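Local coordinates for protein PTS system glucose-specific EIIA component (Mycoplasma capricolum, PDB 2GPR) that probably relays a phosphoryl group from phospho-HPr to the EIIB domain in the uptake and phosphorylation of glucose, at residues I40-N45 with I122-I127; K62-I67 with L76-L81; V84-N89 with A116-S121; E92-Q97 with L107-L112. All blocks are in the same frame, centred on the assembly; numbering follows the deposited sequence.

Interaction 1. Residues I40-N45 with I122-I127; sequences INPKSN and IKSPII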
loop_
_atom_site.group_PDB
_atom_site.type_symbol
_atom_site.label_atom_id
_atom_site.label_comp_id
_atom_site.label_asym_id
_atom_site.label_seq_id
_atom_site.Cartn_x
_atom_site.Cartn_y
_atom_site.Cartn_z
ATOM N N ILE A 40 -0.441 -6.777 -3.491
ATOM C CA ILE A 40 0.199 -6.652 -4.709
ATOM C C ILE A 40 1.446 -7.473 -4.743
ATOM O O ILE A 40 2.189 -7.568 -3.762
ATOM C CB ILE A 40 0.382 -5.166 -5.159
ATOM C CG1 ILE A 40 0.601 -5.060 -6.692
ATOM C CG2 ILE A 40 1.499 -4.410 -4.420
ATOM C CD1 ILE A 40 0.550 -3.618 -7.234
ATOM N N ASN A 41 1.578 -8.158 -5.894
ATOM C CA ASN A 41 2.747 -8.904 -6.288
ATOM C C ASN A 41 3.622 -7.934 -7.076
ATOM O O ASN A 41 3.396 -7.709 -8.305
ATOM C CB ASN A 41 2.404 -10.112 -7.129
ATOM C CG ASN A 41 3.058 -11.277 -6.517
ATOM O OD1 ASN A 41 4.231 -11.185 -6.129
ATOM N ND2 ASN A 41 2.237 -12.260 -6.166
ATOM N N PRO A 42 4.560 -7.300 -6.339
ATOM C CA PRO A 42 5.439 -6.333 -6.920
ATOM C C PRO A 42 6.292 -6.918 -8.045
ATOM O O PRO A 42 7.046 -7.864 -7.864
ATOM C CB PRO A 42 6.359 -5.808 -5.805
ATOM C CG PRO A 42 6.146 -6.712 -4.608
ATOM C CD PRO A 42 4.992 -7.640 -4.960
ATOM N N LYS A 43 6.138 -6.320 -9.207
ATOM C CA LYS A 43 6.920 -6.639 -10.353
ATOM C C LYS A 43 8.062 -5.683 -10.393
ATOM O O LYS A 43 9.160 -6.074 -10.791
ATOM C CB LYS A 43 6.172 -6.498 -11.647
ATOM C CG LYS A 43 5.144 -7.572 -11.870
ATOM C CD LYS A 43 4.543 -7.426 -13.258
ATOM C CE LYS A 43 3.275 -8.238 -13.467
ATOM N NZ LYS A 43 3.566 -9.654 -13.732
ATOM N N SER A 44 7.776 -4.408 -10.041
ATOM C CA SER A 44 8.783 -3.324 -10.016
ATOM C C SER A 44 9.369 -3.063 -8.619
ATOM O O SER A 44 8.977 -3.671 -7.659
ATOM C CB SER A 44 8.348 -2.035 -10.712
ATOM O OG SER A 44 7.329 -1.388 -9.969
ATOM N N ASN A 45 10.326 -2.160 -8.508
ATOM C CA ASN A 45 10.920 -1.920 -7.222
ATOM C C ASN A 45 10.379 -0.716 -6.528
ATOM O O ASN A 45 10.247 -0.689 -5.281
ATOM C CB ASN A 45 12.417 -1.788 -7.354
ATOM C CG ASN A 45 12.917 -2.815 -8.323
ATOM O OD1 ASN A 45 12.970 -2.509 -9.528
ATOM N ND2 ASN A 45 13.045 -4.082 -7.865
ATOM N N ILE A 122 7.170 -11.088 -0.515
ATOM C CA ILE A 122 7.222 -9.689 -0.954
ATOM C C ILE A 122 5.846 -9.178 -1.402
ATOM O O ILE A 122 5.686 -8.029 -1.800
ATOM C CB ILE A 122 8.316 -9.293 -1.931
ATOM C CG1 ILE A 122 8.188 -10.046 -3.243
ATOM C CG2 ILE A 122 9.705 -9.418 -1.351
ATOM C CD1 ILE A 122 8.360 -9.119 -4.438
ATOM N N LYS A 123 4.868 -10.052 -1.369
ATOM C CA LYS A 123 3.536 -9.653 -1.681
ATOM C C LYS A 123 3.204 -8.556 -0.687
ATOM O O LYS A 123 3.410 -8.766 0.493
ATOM C CB LYS A 123 2.630 -10.837 -1.493
ATOM C CG LYS A 123 2.614 -11.787 -2.686
ATOM C CD LYS A 123 1.611 -12.905 -2.415
ATOM C CE LYS A 123 2.049 -14.261 -2.920
ATOM N NZ LYS A 123 1.210 -15.358 -2.393
ATOM N N SER A 124 2.857 -7.363 -1.186
ATOM C CA SER A 124 2.649 -6.175 -0.376
ATOM C C SER A 124 1.209 -5.780 -0.144
ATOM O O SER A 124 0.519 -5.434 -1.075
ATOM C CB SER A 124 3.425 -5.016 -0.955
ATOM O OG SER A 124 4.824 -5.338 -1.008
ATOM N N PRO A 125 0.800 -5.724 1.129
ATOM C CA PRO A 125 -0.566 -5.394 1.429
ATOM C C PRO A 125 -0.924 -3.915 1.450
ATOM O O PRO A 125 -0.158 -3.046 1.894
ATOM C CB PRO A 125 -0.898 -6.088 2.733
ATOM C CG PRO A 125 0.270 -6.997 3.076
ATOM C CD PRO A 125 1.385 -6.670 2.115
ATOM N N ILE A 126 -2.140 -3.640 0.974
ATOM C CA ILE A 126 -2.739 -2.306 0.938
ATOM C C ILE A 126 -4.007 -2.338 1.786
ATOM O O ILE A 126 -5.063 -2.832 1.348
ATOM C CB ILE A 126 -3.143 -1.883 -0.501
ATOM C CG1 ILE A 126 -2.054 -2.154 -1.528
ATOM C CG2 ILE A 126 -3.534 -0.409 -0.538
ATOM C CD1 ILE A 126 -0.729 -1.510 -1.158
ATOM N N ILE A 127 -3.948 -1.861 3.006
ATOM C CA ILE A 127 -5.158 -1.955 3.786
ATOM C C ILE A 127 -5.632 -0.650 4.262
ATOM O O ILE A 127 -4.867 0.232 4.546
ATOM C CB ILE A 127 -4.986 -2.865 4.990
ATOM C CG1 ILE A 127 -3.648 -2.609 5.644
ATOM C CG2 ILE A 127 -5.089 -4.356 4.645
ATOM C CD1 ILE A 127 -3.751 -2.856 7.147
#
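Two strands far apart in the sequence, 36-42 and 124-130, lie side by side in the large antiparallel sheet, and Ile40 and Ser124 face each other where they meet. The backbone N of Ser124 gives a nearly straight bond (162°) to Ile40 O, at 2.7 Å. The return bond, from Ile40 N to Ser124 O, is bent and weak. Past Asn41 the strand ends at Pro42, whose ring packs on Ile122. Pro42 CG is 3.3 Å from Ile122 CD1 and 3.1 Å from Ile122 O. Ile122 CG1 sits between the backbone N and the carbonyl carbon (chi1 62°), and CD1 extends from it to the proline ring. Ile122 O also accepts a bond from Ser124 OG at 2.9 Å, with the hydroxyl above the carbonyl plane. The same OG takes the N-H of Gly80, so it is held by two bonds. Asn41 ND2 lies 3.5 Å from Lys123 CG, while Lys123 NZ turns away to Glu23 O. The side chain of Ser124 is about 6 Å from that of His78, the probable phosphorylation site. The pair joins two strands of the antiparallel beta-sandwich known for glucose-type IIA domains.

Interaction 2. Residues K62-I67 with L76-L81; sequences KHAFGI and LLHIGL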
loop_
_atom_site.group_PDB
_atom_site.type_symbol
_atom_site.label_atom_id
_atom_site.label_comp_id
_atom_site.label_asym_id
_atom_site.label_seq_id
_atom_site.Cartn_x
_atom_site.Cartn_y
_atom_site.Cartn_z
ATOM N N LYS A 62 11.609 1.616 7.109
ATOM C CA LYS A 62 11.147 1.956 5.761
ATOM C C LYS A 62 10.338 0.899 5.016
ATOM O O LYS A 62 10.298 0.899 3.788
ATOM C CB LYS A 62 12.386 2.340 4.954
ATOM C CG LYS A 62 13.176 3.444 5.647
ATOM C CD LYS A 62 14.596 3.640 5.132
ATOM C CE LYS A 62 15.654 2.781 5.860
ATOM N NZ LYS A 62 16.654 2.156 4.934
ATOM N N HIS A 63 9.711 0.003 5.745
ATOM C CA HIS A 63 9.018 -1.126 5.135
ATOM C C HIS A 63 7.506 -0.938 5.045
ATOM O O HIS A 63 6.815 -1.788 4.463
ATOM C CB HIS A 63 9.308 -2.412 5.942
ATOM C CG HIS A 63 8.708 -2.275 7.316
ATOM N ND1 HIS A 63 9.114 -1.267 8.196
ATOM C CD2 HIS A 63 7.692 -2.955 7.922
ATOM C CE1 HIS A 63 8.370 -1.373 9.309
ATOM N NE2 HIS A 63 7.519 -2.390 9.187
ATOM N N ALA A 64 6.999 0.124 5.686
ATOM C CA ALA A 64 5.573 0.344 5.706
ATOM C C ALA A 64 5.225 1.844 5.678
ATOM O O ALA A 64 5.876 2.629 6.313
ATOM C CB ALA A 64 5.017 -0.381 6.901
ATOM N N PHE A 65 4.218 2.263 4.899
ATOM C CA PHE A 65 3.934 3.658 4.815
ATOM C C PHE A 65 2.488 3.914 5.073
ATOM O O PHE A 65 1.683 3.348 4.392
ATOM C CB PHE A 65 4.318 4.140 3.404
ATOM C CG PHE A 65 5.791 3.975 3.156
ATOM C CD1 PHE A 65 6.677 4.966 3.577
ATOM C CD2 PHE A 65 6.331 2.787 2.663
ATOM C CE1 PHE A 65 8.063 4.823 3.433
ATOM C CE2 PHE A 65 7.714 2.634 2.491
ATOM C CZ PHE A 65 8.585 3.656 2.869
ATOM N N GLY A 66 2.180 4.790 6.017
ATOM C CA GLY A 66 0.820 5.147 6.374
ATOM C C GLY A 66 0.420 6.539 5.871
ATOM O O GLY A 66 1.064 7.566 6.134
ATOM N N ILE A 67 -0.672 6.573 5.114
ATOM C CA ILE A 67 -1.110 7.814 4.518
ATOM C C ILE A 67 -2.489 8.103 4.966
ATOM O O ILE A 67 -3.361 7.236 4.990
ATOM C CB ILE A 67 -0.968 7.843 2.968
ATOM C CG1 ILE A 67 0.519 7.799 2.537
ATOM C CG2 ILE A 67 -1.623 9.113 2.409
ATOM C CD1 ILE A 67 0.831 6.966 1.307
ATOM N N LEU A 76 -2.858 1.815 4.695
ATOM C CA LEU A 76 -1.509 1.333 4.893
ATOM C C LEU A 76 -0.934 0.497 3.712
ATOM O O LEU A 76 -1.543 -0.460 3.218
ATOM C CB LEU A 76 -1.412 0.614 6.258
ATOM C CG LEU A 76 -0.068 0.000 6.602
ATOM C CD1 LEU A 76 0.729 0.955 7.470
ATOM C CD2 LEU A 76 -0.328 -1.260 7.414
ATOM N N LEU A 77 0.253 0.895 3.257
ATOM C CA LEU A 77 1.071 0.207 2.270
ATOM C C LEU A 77 2.172 -0.488 3.085
ATOM O O LEU A 77 2.880 0.149 3.860
ATOM C CB LEU A 77 1.753 1.215 1.304
ATOM C CG LEU A 77 2.346 0.688 -0.010
ATOM C CD1 LEU A 77 3.699 1.321 -0.278
ATOM C CD2 LEU A 77 2.331 -0.834 -0.227
ATOM N N HIS A 78 2.295 -1.791 2.931
ATOM C CA HIS A 78 3.216 -2.555 3.668
ATOM C C HIS A 78 3.953 -3.468 2.762
ATOM O O HIS A 78 3.352 -4.397 2.262
ATOM C CB HIS A 78 2.400 -3.341 4.647
ATOM C CG HIS A 78 3.224 -4.171 5.560
ATOM N ND1 HIS A 78 3.952 -5.251 5.072
ATOM C CD2 HIS A 78 3.361 -4.123 6.921
ATOM C CE1 HIS A 78 4.503 -5.829 6.124
ATOM N NE2 HIS A 78 4.192 -5.169 7.243
ATOM N N ILE A 79 5.232 -3.145 2.467
ATOM C CA ILE A 79 5.978 -3.935 1.548
ATOM C C ILE A 79 6.309 -5.284 2.098
ATOM O O ILE A 79 6.918 -5.378 3.153
ATOM C CB ILE A 79 7.212 -3.262 1.000
ATOM C CG1 ILE A 79 6.802 -1.991 0.278
ATOM C CG2 ILE A 79 7.923 -4.232 0.017
ATOM C CD1 ILE A 79 6.607 -0.825 1.209
ATOM N N GLY A 80 5.934 -6.342 1.338
ATOM C CA GLY A 80 6.190 -7.738 1.702
ATOM C C GLY A 80 5.639 -8.124 3.079
ATOM O O GLY A 80 4.693 -7.562 3.593
ATOM N N LEU A 81 6.266 -9.106 3.656
ATOM C CA LEU A 81 5.929 -9.655 4.931
ATOM C C LEU A 81 7.243 -9.727 5.779
ATOM O O LEU A 81 8.338 -9.928 5.242
ATOM C CB LEU A 81 5.302 -11.060 4.710
ATOM C CG LEU A 81 3.772 -11.106 4.585
ATOM C CD1 LEU A 81 3.190 -9.892 3.886
ATOM C CD2 LEU A 81 3.340 -12.343 3.831
#
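His63 holds CG between its backbone N and carbonyl carbon (chi1 65°), while His78 holds CG anti to its own N (chi1 -177°), and the two imidazoles meet. They form an offset edge-to-face pair. The edge of His63 is turned to the face of His78, with centroids 5.7 Å apart and planes at 82°. The closest ring atoms are His63 CD2 and His78 NE2, at 4.2 Å. His63 O lies over one face of the His78 ring and accepts the N-H of Ile79. Both histidines probably bind the zinc ion shared with glycerol kinase, and His78 is probably the residue phosphorylated, on its tele nitrogen. That atom, His78 NE2, is 4.8 Å from His63 NE2. His78 ND1 makes a weak bond to Gly80 O. The histidines sit together at the open end of an antiparallel beta hairpin, strands 64-68 and 74-78. Ala64 and His78 are a non-hydrogen-bonded pair. Phe65 and Leu77 are a hydrogen-bonded pair, with Phe65 N 2.7 Å from Leu77 O and Leu77 N 3.1 Å from Phe65 O. On their face of the sheet, Ile79 CD1 meets the edge of the Phe65 ring, 3.9 Å from CE2. Leu107 and Val108 also pack on that ring.

Interaction 3. Residues V84-N89 with A116-S121; sequences VSLDGN and AKKVPS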
loop_
_atom_site.group_PDB
_atom_site.type_symbol
_atom_site.label_atom_id
_atom_site.label_comp_id
_atom_site.label_asym_id
_atom_site.label_seq_id
_atom_site.Cartn_x
_atom_site.Cartn_y
_atom_site.Cartn_z
ATOM N N VAL A 84 9.977 -5.688 8.838
ATOM C CA VAL A 84 10.441 -4.924 10.004
ATOM C C VAL A 84 11.756 -5.535 10.532
ATOM O O VAL A 84 12.648 -4.871 11.020
ATOM C CB VAL A 84 9.400 -4.848 11.116
ATOM C CG1 VAL A 84 9.358 -6.167 11.861
ATOM C CG2 VAL A 84 9.766 -3.738 12.104
ATOM N N SER A 85 11.846 -6.832 10.390
ATOM C CA SER A 85 12.975 -7.629 10.764
ATOM C C SER A 85 14.273 -7.200 10.108
ATOM O O SER A 85 15.340 -7.503 10.618
ATOM C CB SER A 85 12.743 -8.972 10.187
ATOM O OG SER A 85 12.791 -8.836 8.768
ATOM N N LEU A 86 14.181 -6.620 8.921
ATOM C CA LEU A 86 15.355 -6.254 8.126
ATOM C C LEU A 86 16.063 -5.020 8.618
ATOM O O LEU A 86 17.138 -4.652 8.132
ATOM C CB LEU A 86 15.040 -6.154 6.604
ATOM C CG LEU A 86 14.390 -7.380 6.097
ATOM C CD1 LEU A 86 14.850 -7.589 4.687
ATOM C CD2 LEU A 86 14.879 -8.525 6.930
ATOM N N ASP A 87 15.419 -4.369 9.575
ATOM C CA ASP A 87 15.911 -3.122 10.144
ATOM C C ASP A 87 16.212 -2.045 9.032
ATOM O O ASP A 87 17.134 -1.236 9.075
ATOM C CB ASP A 87 17.210 -3.363 10.923
ATOM C CG ASP A 87 16.830 -3.531 12.393
ATOM O OD1 ASP A 87 16.127 -2.611 12.978
ATOM O OD2 ASP A 87 17.149 -4.597 13.031
ATOM N N GLY A 88 15.397 -2.049 7.988
ATOM C CA GLY A 88 15.559 -1.078 6.919
ATOM C C GLY A 88 16.601 -1.408 5.839
ATOM O O GLY A 88 17.086 -0.503 5.154
ATOM N N ASN A 89 16.906 -2.670 5.653
ATOM C CA ASN A 89 17.926 -3.020 4.685
ATOM C C ASN A 89 17.393 -3.475 3.335
ATOM O O ASN A 89 16.753 -4.515 3.203
ATOM C CB ASN A 89 18.963 -3.974 5.276
ATOM C CG ASN A 89 20.008 -4.428 4.296
ATOM O OD1 ASN A 89 20.361 -3.718 3.311
ATOM N ND2 ASN A 89 20.420 -5.687 4.482
ATOM N N ALA A 116 13.513 -10.439 -1.043
ATOM C CA ALA A 116 12.743 -11.628 -1.384
ATOM C C ALA A 116 13.249 -12.930 -0.717
ATOM O O ALA A 116 12.483 -13.892 -0.496
ATOM C CB ALA A 116 12.622 -11.748 -2.900
ATOM N N LYS A 117 14.556 -12.970 -0.398
ATOM C CA LYS A 117 15.156 -14.152 0.235
ATOM C C LYS A 117 15.114 -14.082 1.748
ATOM O O LYS A 117 14.908 -15.089 2.450
ATOM C CB LYS A 117 16.547 -14.486 -0.283
ATOM C CG LYS A 117 17.432 -13.278 -0.563
ATOM C CD LYS A 117 18.237 -12.849 0.656
ATOM C CE LYS A 117 19.698 -12.492 0.352
ATOM N NZ LYS A 117 20.643 -12.934 1.410
ATOM N N LYS A 118 15.260 -12.858 2.243
ATOM C CA LYS A 118 15.238 -12.591 3.658
ATOM C C LYS A 118 13.851 -12.764 4.331
ATOM O O LYS A 118 13.744 -13.070 5.517
ATOM C CB LYS A 118 15.871 -11.247 3.946
ATOM C CG LYS A 118 17.359 -11.276 3.647
ATOM C CD LYS A 118 18.010 -9.912 3.790
ATOM C CE LYS A 118 19.379 -9.809 3.131
ATOM N NZ LYS A 118 19.895 -8.427 3.150
ATOM N N VAL A 119 12.769 -12.596 3.587
ATOM C CA VAL A 119 11.442 -12.666 4.190
ATOM C C VAL A 119 10.523 -13.707 3.595
ATOM O O VAL A 119 10.741 -14.259 2.516
ATOM C CB VAL A 119 10.768 -11.313 4.131
ATOM C CG1 VAL A 119 11.573 -10.323 4.967
ATOM C CG2 VAL A 119 10.687 -10.863 2.669
ATOM N N PRO A 120 9.453 -13.941 4.326
ATOM C CA PRO A 120 8.465 -14.896 3.920
ATOM C C PRO A 120 7.786 -14.544 2.619
ATOM O O PRO A 120 7.478 -15.429 1.838
ATOM C CB PRO A 120 7.436 -14.999 5.063
ATOM C CG PRO A 120 7.973 -14.202 6.236
ATOM C CD PRO A 120 9.225 -13.483 5.738
ATOM N N SER A 121 7.544 -13.260 2.381
ATOM C CA SER A 121 6.873 -12.879 1.146
ATOM C C SER A 121 7.041 -11.413 0.798
ATOM O O SER A 121 7.040 -10.582 1.692
ATOM C CB SER A 121 5.396 -13.209 1.230
ATOM O OG SER A 121 4.775 -12.856 0.020
#
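The carboxamide of Asn89 is the one flat side-chain group in this contact, and the end of Lys118 comes up to it. In the model Lys118 NZ is 3.1 Å from Asn89 ND2. The two side chains cross at about a right angle. The firmer part of the contact is apolar. Lys118 has CG anti to its carbonyl carbon (chi1 -68°), and from there the chain is extended. Its lower part passes Leu86: CB is 3.9 Å from Leu86 CD1, and CD is 4.0 Å from the same methyl. The other branch, Leu86 CD2, is 4.2 Å from Lys118 CB. Next along the chain, Val119 CG1 touches Leu86 CG at 4.2 Å. Ser85 OG lies 4.3 Å from Val119 CG1, while its hydrogen bond goes to Asp82 O. Val119 is the first residue to leave the helix. Two further bonds tie the loop 84-89: Asp87 N to Val84 O within it, and Lys62 NZ to Gly88 O. Val84 of the same loop touches the side chain of His63. This is a surface contact, about 17 Å from the centre of the chain to its own centre, and the side chain of Leu86 is about 7 Å from that of His63. It joins the loop between strands 74-78 and 91-93, with the 3-10 turn that ends at Leu86, to the C-terminal end of helix 112-118, just before the chain enters strand 124-130.

Interaction 4. Residues E92-Q97 with L107-L112; sequences ESFVTQ and LVTVDL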
loop_
_atom_site.group_PDB
_atom_site.type_symbol
_atom_site.label_atom_id
_atom_site.label_comp_id
_atom_site.label_asym_id
_atom_site.label_seq_id
_atom_site.Cartn_x
_atom_site.Cartn_y
_atom_site.Cartn_z
ATOM N N GLU A 92 15.249 2.072 0.381
ATOM C CA GLU A 92 15.830 3.393 0.197
ATOM C C GLU A 92 14.661 4.293 0.161
ATOM O O GLU A 92 13.960 4.306 -0.828
ATOM C CB GLU A 92 16.558 3.515 -1.154
ATOM C CG GLU A 92 18.094 3.630 -1.036
ATOM C CD GLU A 92 18.554 4.677 -0.035
ATOM O OE1 GLU A 92 18.053 5.801 0.038
ATOM O OE2 GLU A 92 19.537 4.249 0.765
ATOM N N SER A 93 14.328 4.907 1.269
ATOM C CA SER A 93 13.116 5.707 1.272
ATOM C C SER A 93 13.365 7.089 0.721
ATOM O O SER A 93 14.547 7.525 0.612
ATOM C CB SER A 93 12.446 5.789 2.642
ATOM O OG SER A 93 12.696 7.043 3.246
ATOM N N PHE A 94 12.250 7.778 0.397
ATOM C CA PHE A 94 12.372 9.121 -0.114
ATOM C C PHE A 94 11.478 10.087 0.612
ATOM O O PHE A 94 11.344 11.271 0.196
ATOM C CB PHE A 94 12.122 9.193 -1.617
ATOM C CG PHE A 94 13.058 8.323 -2.375
ATOM C CD1 PHE A 94 14.322 8.786 -2.726
ATOM C CD2 PHE A 94 12.699 7.017 -2.694
ATOM C CE1 PHE A 94 15.187 7.956 -3.431
ATOM C CE2 PHE A 94 13.563 6.174 -3.392
ATOM C CZ PHE A 94 14.822 6.646 -3.744
ATOM N N VAL A 95 10.901 9.565 1.701
ATOM C CA VAL A 95 9.921 10.278 2.474
ATOM C C VAL A 95 10.210 10.211 3.968
ATOM O O VAL A 95 10.973 9.358 4.447
ATOM C CB VAL A 95 8.560 9.623 2.171
ATOM C CG1 VAL A 95 8.062 10.032 0.779
ATOM C CG2 VAL A 95 8.757 8.105 2.203
ATOM N N THR A 96 9.559 11.085 4.708
ATOM C CA THR A 96 9.693 11.104 6.157
ATOM C C THR A 96 8.330 11.226 6.748
ATOM O O THR A 96 7.423 11.758 6.122
ATOM C CB THR A 96 10.525 12.294 6.675
ATOM O OG1 THR A 96 11.601 12.571 5.811
ATOM C CG2 THR A 96 11.051 11.996 8.048
ATOM N N GLN A 97 8.191 10.756 7.933
ATOM C CA GLN A 97 6.943 10.849 8.588
ATOM C C GLN A 97 6.434 12.281 8.662
ATOM O O GLN A 97 7.207 13.235 8.635
ATOM C CB GLN A 97 7.024 10.246 9.963
ATOM C CG GLN A 97 5.642 10.019 10.529
ATOM C CD GLN A 97 5.771 9.529 11.925
ATOM O OE1 GLN A 97 6.788 9.806 12.587
ATOM N NE2 GLN A 97 4.803 8.727 12.348
ATOM N N LEU A 107 7.643 6.421 -2.843
ATOM C CA LEU A 107 7.876 6.406 -1.414
ATOM C C LEU A 107 9.261 5.886 -1.137
ATOM O O LEU A 107 10.086 6.520 -0.459
ATOM C CB LEU A 107 6.817 5.615 -0.669
ATOM C CG LEU A 107 5.453 6.167 -0.986
ATOM C CD1 LEU A 107 4.375 5.269 -0.417
ATOM C CD2 LEU A 107 5.332 7.604 -0.470
ATOM N N VAL A 108 9.525 4.733 -1.727
ATOM C CA VAL A 108 10.785 4.103 -1.508
ATOM C C VAL A 108 11.186 3.168 -2.672
ATOM O O VAL A 108 10.394 2.837 -3.572
ATOM C CB VAL A 108 10.674 3.325 -0.205
ATOM C CG1 VAL A 108 9.597 2.309 -0.428
ATOM C CG2 VAL A 108 11.977 2.654 0.240
ATOM N N THR A 109 12.444 2.749 -2.630
ATOM C CA THR A 109 12.934 1.816 -3.587
ATOM C C THR A 109 13.436 0.585 -2.846
ATOM O O THR A 109 14.255 0.680 -1.919
ATOM C CB THR A 109 13.965 2.428 -4.552
ATOM O OG1 THR A 109 13.519 3.718 -4.939
ATOM C CG2 THR A 109 14.188 1.508 -5.785
ATOM N N VAL A 110 12.863 -0.572 -3.191
ATOM C CA VAL A 110 13.225 -1.815 -2.509
ATOM C C VAL A 110 14.071 -2.797 -3.296
ATOM O O VAL A 110 13.718 -3.216 -4.388
ATOM C CB VAL A 110 12.007 -2.560 -2.028
ATOM C CG1 VAL A 110 12.455 -3.758 -1.208
ATOM C CG2 VAL A 110 11.165 -1.633 -1.186
ATOM N N ASP A 111 15.130 -3.276 -2.678
ATOM C CA ASP A 111 15.884 -4.294 -3.348
ATOM C C ASP A 111 15.108 -5.559 -3.237
ATOM O O ASP A 111 15.481 -6.428 -2.443
ATOM C CB ASP A 111 17.262 -4.499 -2.762
ATOM C CG ASP A 111 18.148 -5.370 -3.600
ATOM O OD1 ASP A 111 17.565 -6.362 -4.201
ATOM O OD2 ASP A 111 19.344 -5.287 -3.559
ATOM N N LEU A 112 14.108 -5.671 -4.099
ATOM C CA LEU A 112 13.249 -6.814 -4.154
ATOM C C LEU A 112 13.994 -8.124 -4.206
ATOM O O LEU A 112 13.638 -9.054 -3.452
ATOM C CB LEU A 112 12.172 -6.691 -5.242
ATOM C CG LEU A 112 10.782 -6.485 -4.652
ATOM C CD1 LEU A 112 10.825 -5.410 -3.584
ATOM C CD2 LEU A 112 9.756 -6.141 -5.744
#
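Phe94 lies edge-on against Leu107, Val108 and Thr109. Its CB is 3.6 Å from Leu107 O. The first torsion places CG anti to the carbonyl carbon (chi1 -58°). The edge atoms of the ring follow the opposite strand. CD2 is 3.5 Å from Leu107 O, and 3.7 Å from Val108 CA. Further out, CE2 comes to 2.9 Å from Thr109 OG1, and CZ at the tip to 3.4 Å from the same oxygen. These partners lie at the ring edge, near its plane. Lys106 adds a cation-pi contact to the ring. The Thr109 hydroxyl has a weak bond to Asp46. In the backbone, Phe94 N bonds to Leu107 O at 2.6 Å, nearly along the C=O axis. Val95 follows, with CG1 3.9 Å from Leu107 CD2. Both also touch Phe65 of the main sheet. Towards the other end, Glu92 and Thr109 form an antiparallel hydrogen-bonded pair, and Glu92 N bonds to Thr109 O at 2.9 Å. Ser93 and Val108 are the non-hydrogen-bonded pair next to it. Leu107 and Val108 together face Phe47 on the other neighbouring strand. This is a classic beta bulge in the middle strand of a small three-stranded antiparallel sheet.

Interactions 1 and 2 share the large antiparallel sheet. Strands 124-130 and 74-78 are neighbours in it, and the two centres are about 10 Å apart. Interaction 4 belongs to the separate three-stranded sheet, its centre also about 10 Å from that of interaction 2, and packs on interaction 2, chiefly at Phe65. Interaction 3 lies at the surface, its centre about 12 Å from that of interaction 2. Along the chain, interaction 1 encloses the other three; interaction 2 closes first, and interaction 3 then brackets interaction 4. Leu112 of interaction 4 packs on Pro42 and Ile122. Ser124 of interaction 1 and Leu86 of interaction 3 both lie near the histidine pair of interaction 2, the probable phosphotransfer site.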